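Local coordinates for glucose-6-phosphate isomerase (Thermus thermophilus, PDB 1ZZG), which probably catalyses the reversible isomerisation of glucose 6-phosphate to fructose 6-phosphate in glycolysis and gluconeogenesis, at residues M382-T385 and A386-E390; F340-L343 and K344-E348. All blocks are in the same frame, centred on the assembly; numbering follows the deposited sequence.

Contact 1: residues M382-T385 and A386-E390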
ATOM      1  N   MET A 382     -10.428  -2.603  16.537  1.00 18.44           N
ATOM      2  CA  MET A 382     -10.123  -1.568  17.508  1.00 20.28           C
ATOM      3  C   MET A 382     -10.215  -2.173  18.911  1.00 20.13           C
ATOM      4  O   MET A 382      -9.388  -1.866  19.767  1.00 20.57           O
ATOM      5  CB  MET A 382     -11.067  -0.371  17.340  1.00 18.87           C
ATOM      6  CG  MET A 382     -10.720   0.463  16.107  1.00 21.14           C
ATOM      7  SD  MET A 382     -11.665   2.004  15.895  1.00 24.07           S
ATOM      8  CE  MET A 382     -13.011   1.434  14.849  1.00 20.97           C
ATOM      9  N   TRP A 383     -11.202  -3.041  19.140  1.00 20.52           N
ATOM     10  CA  TRP A 383     -11.344  -3.696  20.441  1.00 21.19           C
ATOM     11  C   TRP A 383     -10.151  -4.619  20.662  1.00 21.30           C
ATOM     12  O   TRP A 383      -9.553  -4.634  21.738  1.00 20.98           O
ATOM     13  CB  TRP A 383     -12.627  -4.524  20.512  1.00 21.40           C
ATOM     14  CG  TRP A 383     -13.832  -3.744  20.893  1.00 21.56           C
ATOM     15  CD1 TRP A 383     -14.815  -3.294  20.062  1.00 23.11           C
ATOM     16  CD2 TRP A 383     -14.205  -3.337  22.217  1.00 22.71           C
ATOM     17  NE1 TRP A 383     -15.786  -2.634  20.786  1.00 24.55           N
ATOM     18  CE2 TRP A 383     -15.434  -2.646  22.111  1.00 23.00           C
ATOM     19  CE3 TRP A 383     -13.620  -3.491  23.485  1.00 21.33           C
ATOM     20  CZ2 TRP A 383     -16.093  -2.109  23.223  1.00 22.87           C
ATOM     21  CZ3 TRP A 383     -14.279  -2.955  24.596  1.00 20.11           C
ATOM     22  CH2 TRP A 383     -15.502  -2.273  24.453  1.00 19.79           C
ATOM     23  N   GLN A 384      -9.827  -5.403  19.639  1.00 20.33           N
ATOM     24  CA  GLN A 384      -8.692  -6.317  19.703  1.00 21.85           C
ATOM     25  C   GLN A 384      -7.468  -5.546  20.153  1.00 21.98           C
ATOM     26  O   GLN A 384      -6.753  -5.963  21.056  1.00 21.20           O
ATOM     27  CB  GLN A 384      -8.425  -6.919  18.323  1.00 23.40           C
ATOM     28  CG  GLN A 384      -7.059  -7.566  18.170  1.00 22.09           C
ATOM     29  CD  GLN A 384      -6.827  -8.074  16.762  1.00 24.00           C
ATOM     30  OE1 GLN A 384      -7.505  -8.992  16.305  1.00 25.23           O
ATOM     31  NE2 GLN A 384      -5.871  -7.467  16.058  1.00 22.77           N
ATOM     32  N   THR A 385      -7.240  -4.405  19.510  1.00 21.76           N
ATOM     33  CA  THR A 385      -6.100  -3.561  19.823  1.00 21.24           C
ATOM     34  C   THR A 385      -6.149  -3.005  21.249  1.00 21.94           C
ATOM     35  O   THR A 385      -5.132  -2.996  21.951  1.00 23.07           O
ATOM     36  CB  THR A 385      -6.001  -2.403  18.812  1.00 22.36           C
ATOM     37  OG1 THR A 385      -5.901  -2.942  17.485  1.00 21.95           O
ATOM     38  CG2 THR A 385      -4.781  -1.544  19.102  1.00 21.19           C
ATOM     39  N   ALA A 386      -7.320  -2.547  21.684  1.00 21.58           N
ATOM     40  CA  ALA A 386      -7.446  -2.012  23.041  1.00 21.67           C
ATOM     41  C   ALA A 386      -7.190  -3.123  24.069  1.00 21.39           C
ATOM     42  O   ALA A 386      -6.517  -2.897  25.075  1.00 22.09           O
ATOM     43  CB  ALA A 386      -8.836  -1.392  23.248  1.00 21.65           C
ATOM     44  N   PHE A 387      -7.720  -4.318  23.820  1.00 20.71           N
ATOM     45  CA  PHE A 387      -7.494  -5.436  24.741  1.00 22.54           C
ATOM     46  C   PHE A 387      -5.995  -5.741  24.825  1.00 23.18           C
ATOM     47  O   PHE A 387      -5.455  -5.984  25.911  1.00 21.47           O
ATOM     48  CB  PHE A 387      -8.250  -6.699  24.287  1.00 21.95           C
ATOM     49  CG  PHE A 387      -9.752  -6.628  24.477  1.00 22.75           C
ATOM     50  CD1 PHE A 387     -10.301  -6.095  25.644  1.00 22.45           C
ATOM     51  CD2 PHE A 387     -10.615  -7.133  23.503  1.00 21.86           C
ATOM     52  CE1 PHE A 387     -11.692  -6.065  25.843  1.00 20.61           C
ATOM     53  CE2 PHE A 387     -12.003  -7.110  23.688  1.00 21.96           C
ATOM     54  CZ  PHE A 387     -12.542  -6.574  24.862  1.00 22.02           C
ATOM     55  N   LEU A 388      -5.328  -5.738  23.672  1.00 22.99           N
ATOM     56  CA  LEU A 388      -3.891  -5.989  23.632  1.00 23.62           C
ATOM     57  C   LEU A 388      -3.126  -4.918  24.410  1.00 23.99           C
ATOM     58  O   LEU A 388      -2.056  -5.180  24.964  1.00 25.66           O
ATOM     59  CB  LEU A 388      -3.398  -6.040  22.182  1.00 22.33           C
ATOM     60  CG  LEU A 388      -3.680  -7.367  21.481  1.00 24.24           C
ATOM     61  CD1 LEU A 388      -3.349  -7.279  19.993  1.00 24.92           C
ATOM     62  CD2 LEU A 388      -2.854  -8.452  22.164  1.00 23.16           C
ATOM     63  N   GLY A 389      -3.673  -3.708  24.455  1.00 24.18           N
ATOM     64  CA  GLY A 389      -3.016  -2.648  25.203  1.00 23.79           C
ATOM     65  C   GLY A 389      -2.915  -3.044  26.667  1.00 25.76           C
ATOM     66  O   GLY A 389      -1.929  -2.734  27.345  1.00 26.30           O
ATOM     67  N   GLU A 390      -3.939  -3.735  27.160  1.00 26.35           N
ATOM     68  CA  GLU A 390      -3.957  -4.188  28.545  1.00 24.69           C
ATOM     69  C   GLU A 390      -3.053  -5.406  28.728  1.00 25.76           C
ATOM     70  O   GLU A 390      -2.288  -5.480  29.689  1.00 25.11           O
ATOM     71  CB  GLU A 390      -5.387  -4.549  28.976  1.00 25.17           C
ATOM     72  CG  GLU A 390      -6.375  -3.382  28.976  1.00 26.25           C
ATOM     73  CD  GLU A 390      -5.879  -2.187  29.778  1.00 26.86           C
ATOM     74  OE1 GLU A 390      -5.050  -2.385  30.693  1.00 26.42           O
ATOM     75  OE2 GLU A 390      -6.330  -1.052  29.506  1.00 28.04           O
TER
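Residues 382-385 pass straight into 386-390 as consecutive turns of helix 371-391, joined by four i to i+4 backbone hydrogen bonds, from A386 N to M382 O (2.9 Å), F387 N to W383 O, L388 N to Q384 O and G389 N to T385 O. The second of these is short and straight, 2.8 Å from F387 N to W383 O with an N-H...O angle of 169°. On the same side of the helix the two aromatic rings meet. F387 CZ reaches W383 CE3 at 3.5 Å, and the six-membered ring of W383 lies 5.5 Å from the F387 ring, centre to centre, with the planes inclined by 36°. Both side chains place CG opposite their own carbonyl carbon (chi1 -72° in F387, and similar in W383), which starts the rings in similar directions one turn apart. F387 also lies close to the backbone, its CD2 3.2 Å from W383 O, which sits oblique to the ring. A second pairing follows the next residues: Q384 and L388 run side by side in the same direction, Q384 CG lying 4.1 Å from L388 CD1. Helix 228-238 packs on all four of these side chains. The polar ends are engaged too: W383 NE1 bonds to N217, Q384 OE1 to T232, and T385 OG1 returns to the carbonyl oxygen of L381. In this buried part of the helix, apolar carbon thus lines the i to i+4 contacts, while hydrogen bonds to neighbouring helices fix how the indole and the amide are turned.

Contact 2: residues F340-L343 and K344-E348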
ATOM      1  N   PHE A 340     -15.824 -14.283  -8.476  1.00 29.85           N
ATOM      2  CA  PHE A 340     -15.792 -14.442  -7.025  1.00 30.36           C
ATOM      3  C   PHE A 340     -15.409 -15.875  -6.665  1.00 30.23           C
ATOM      4  O   PHE A 340     -14.689 -16.114  -5.694  1.00 28.51           O
ATOM      5  CB  PHE A 340     -17.143 -14.127  -6.394  1.00 32.26           C
ATOM      6  CG  PHE A 340     -17.103 -14.133  -4.893  1.00 34.69           C
ATOM      7  CD1 PHE A 340     -16.682 -13.004  -4.192  1.00 35.99           C
ATOM      8  CD2 PHE A 340     -17.406 -15.291  -4.181  1.00 35.83           C
ATOM      9  CE1 PHE A 340     -16.559 -13.028  -2.804  1.00 37.48           C
ATOM     10  CE2 PHE A 340     -17.284 -15.328  -2.792  1.00 38.57           C
ATOM     11  CZ  PHE A 340     -16.859 -14.193  -2.104  1.00 36.12           C
ATOM     12  N   GLN A 341     -15.904 -16.828  -7.448  1.00 30.34           N
ATOM     13  CA  GLN A 341     -15.596 -18.236  -7.214  1.00 30.39           C
ATOM     14  C   GLN A 341     -14.079 -18.419  -7.248  1.00 28.79           C
ATOM     15  O   GLN A 341     -13.509 -19.158  -6.443  1.00 29.58           O
ATOM     16  CB  GLN A 341     -16.250 -19.097  -8.294  1.00 31.41           C
ATOM     17  CG  GLN A 341     -16.251 -20.585  -8.000  1.00 35.53           C
ATOM     18  CD  GLN A 341     -16.888 -21.387  -9.121  1.00 37.95           C
ATOM     19  OE1 GLN A 341     -17.628 -20.843  -9.947  1.00 38.06           O
ATOM     20  NE2 GLN A 341     -16.615 -22.689  -9.147  1.00 39.24           N
ATOM     21  N   LEU A 342     -13.429 -17.741  -8.191  1.00 28.84           N
ATOM     22  CA  LEU A 342     -11.975 -17.817  -8.320  1.00 27.79           C
ATOM     23  C   LEU A 342     -11.320 -17.176  -7.097  1.00 26.97           C
ATOM     24  O   LEU A 342     -10.431 -17.755  -6.475  1.00 28.88           O
ATOM     25  CB  LEU A 342     -11.506 -17.094  -9.588  1.00 26.57           C
ATOM     26  CG  LEU A 342      -9.988 -17.053  -9.805  1.00 25.33           C
ATOM     27  CD1 LEU A 342      -9.404 -18.461  -9.715  1.00 26.43           C
ATOM     28  CD2 LEU A 342      -9.680 -16.428 -11.155  1.00 26.13           C
ATOM     29  N   LEU A 343     -11.769 -15.972  -6.771  1.00 27.52           N
ATOM     30  CA  LEU A 343     -11.256 -15.226  -5.626  1.00 27.28           C
ATOM     31  C   LEU A 343     -11.292 -16.094  -4.373  1.00 24.54           C
ATOM     32  O   LEU A 343     -10.287 -16.245  -3.679  1.00 25.14           O
ATOM     33  CB  LEU A 343     -12.100 -13.959  -5.426  1.00 27.60           C
ATOM     34  CG  LEU A 343     -11.907 -13.076  -4.187  1.00 29.89           C
ATOM     35  CD1 LEU A 343     -10.431 -12.778  -3.973  1.00 31.77           C
ATOM     36  CD2 LEU A 343     -12.705 -11.770  -4.368  1.00 29.37           C
ATOM     37  N   LYS A 344     -12.458 -16.677  -4.107  1.00 25.15           N
ATOM     38  CA  LYS A 344     -12.666 -17.535  -2.937  1.00 27.61           C
ATOM     39  C   LYS A 344     -11.730 -18.737  -2.956  1.00 26.24           C
ATOM     40  O   LYS A 344     -11.127 -19.083  -1.949  1.00 25.14           O
ATOM     41  CB  LYS A 344     -14.113 -18.043  -2.899  1.00 29.12           C
ATOM     42  CG  LYS A 344     -14.794 -17.986  -1.531  1.00 32.81           C
ATOM     43  CD  LYS A 344     -13.831 -18.204  -0.381  1.00 33.73           C
ATOM     44  CE  LYS A 344     -14.555 -18.149   0.959  1.00 35.44           C
ATOM     45  NZ  LYS A 344     -15.040 -19.487   1.387  1.00 33.40           N
ATOM     46  N   ALA A 345     -11.628 -19.378  -4.113  1.00 27.03           N
ATOM     47  CA  ALA A 345     -10.765 -20.539  -4.254  1.00 26.63           C
ATOM     48  C   ALA A 345      -9.317 -20.182  -3.937  1.00 26.76           C
ATOM     49  O   ALA A 345      -8.629 -20.926  -3.241  1.00 26.11           O
ATOM     50  CB  ALA A 345     -10.872 -21.098  -5.666  1.00 25.58           C
ATOM     51  N   GLU A 346      -8.853 -19.042  -4.445  1.00 25.88           N
ATOM     52  CA  GLU A 346      -7.476 -18.632  -4.193  1.00 25.52           C
ATOM     53  C   GLU A 346      -7.237 -18.302  -2.724  1.00 25.60           C
ATOM     54  O   GLU A 346      -6.160 -18.567  -2.186  1.00 27.59           O
ATOM     55  CB  GLU A 346      -7.107 -17.419  -5.049  1.00 25.79           C
ATOM     56  CG  GLU A 346      -7.156 -17.676  -6.543  1.00 26.35           C
ATOM     57  CD  GLU A 346      -6.378 -16.640  -7.320  1.00 28.41           C
ATOM     58  OE1 GLU A 346      -5.132 -16.688  -7.284  1.00 28.54           O
ATOM     59  OE2 GLU A 346      -7.010 -15.767  -7.950  1.00 27.90           O
ATOM     60  N   ALA A 347      -8.242 -17.722  -2.078  1.00 25.58           N
ATOM     61  CA  ALA A 347      -8.120 -17.366  -0.669  1.00 25.89           C
ATOM     62  C   ALA A 347      -7.994 -18.639   0.173  1.00 23.08           C
ATOM     63  O   ALA A 347      -7.074 -18.769   0.984  1.00 23.00           O
ATOM     64  CB  ALA A 347      -9.340 -16.552  -0.230  1.00 23.33           C
ATOM     65  N   GLU A 348      -8.913 -19.578  -0.037  1.00 25.28           N
ATOM     66  CA  GLU A 348      -8.895 -20.838   0.706  1.00 26.89           C
ATOM     67  C   GLU A 348      -7.593 -21.577   0.428  1.00 27.70           C
ATOM     68  O   GLU A 348      -6.962 -22.106   1.342  1.00 26.51           O
ATOM     69  CB  GLU A 348     -10.076 -21.732   0.302  1.00 29.51           C
ATOM     70  CG  GLU A 348     -11.468 -21.211   0.674  1.00 31.08           C
ATOM     71  CD  GLU A 348     -11.730 -21.187   2.175  1.00 34.21           C
ATOM     72  OE1 GLU A 348     -11.034 -21.912   2.927  1.00 35.53           O
ATOM     73  OE2 GLU A 348     -12.647 -20.453   2.600  1.00 32.97           O
TER
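K344, L343 and L342 dominate this contact between two successive turns of helix 339-356. K344 N donates to F340 O at 2.8 Å, with a nearly linear N-H...O angle of 173°, and its side chain runs beside the F340 ring in the same direction. The touch is made by the aliphatic part of the lysine: K344 CG is 3.9 Å from F340 CE2. With CG opposite its backbone N (chi1 -174°), the F340 ring comes to lie alongside the lysine stem. The lysine chain bends about CB-CG and again about CD-CE, and K344 NZ reaches E348 OE2 at 2.9 Å in a salt bridge, meeting the oxygen on its anti side and 20° out of the carboxylate plane. Strand 360-366 lies against both partners through F365.

L343 touches the following turn mainly through its backbone, accepting a hydrogen bond from A347 N at L343 O (3.0 Å), while its side chain packs on Y250 and on V101 of the second subunit. L342 meets E346 obliquely. L342 O takes the E346 amide, and the isobutyl group lies against the acid's stem and carboxylate, with L342 CD1 4.0 Å from E346 CG and L342 CG 3.7 Å from E346 OE2. Q292 bonds to the other oxygen, E346 OE1, which also lies close to the carboxylate of E131 of the second subunit; such proximity of two acids could raise the proton affinity of one of them. L342 itself packs on A134 of that subunit. The helix therefore presents distinct chemistry around its circumference: a lysine stem beside an aromatic ring, its ammonium group paired with E348 one turn later, which probably offsets much of its charge, and a leucine and a buried acid at the dimer interface.

Contacts 1 and 2 are separate helical segments of one subunit, in series along the chain: 340-348 lies on helix 339-356 and 382-390 on helix 371-391, with strand 360-366 of the mixed sheet between the two helices in sequence. Their centres are 31 Å apart and their nearest atoms about 18 Å, so they do not touch. Contact 1 is the one near the presumed catalytic centre: the T385 side chain is about 8 Å from that of E267, the predicted proton donor, which belongs to helix 257-269 packed against it. Contact 2 lies away from the annotated active-site residues and meets the second subunit, whereas no other chain touches contact 1.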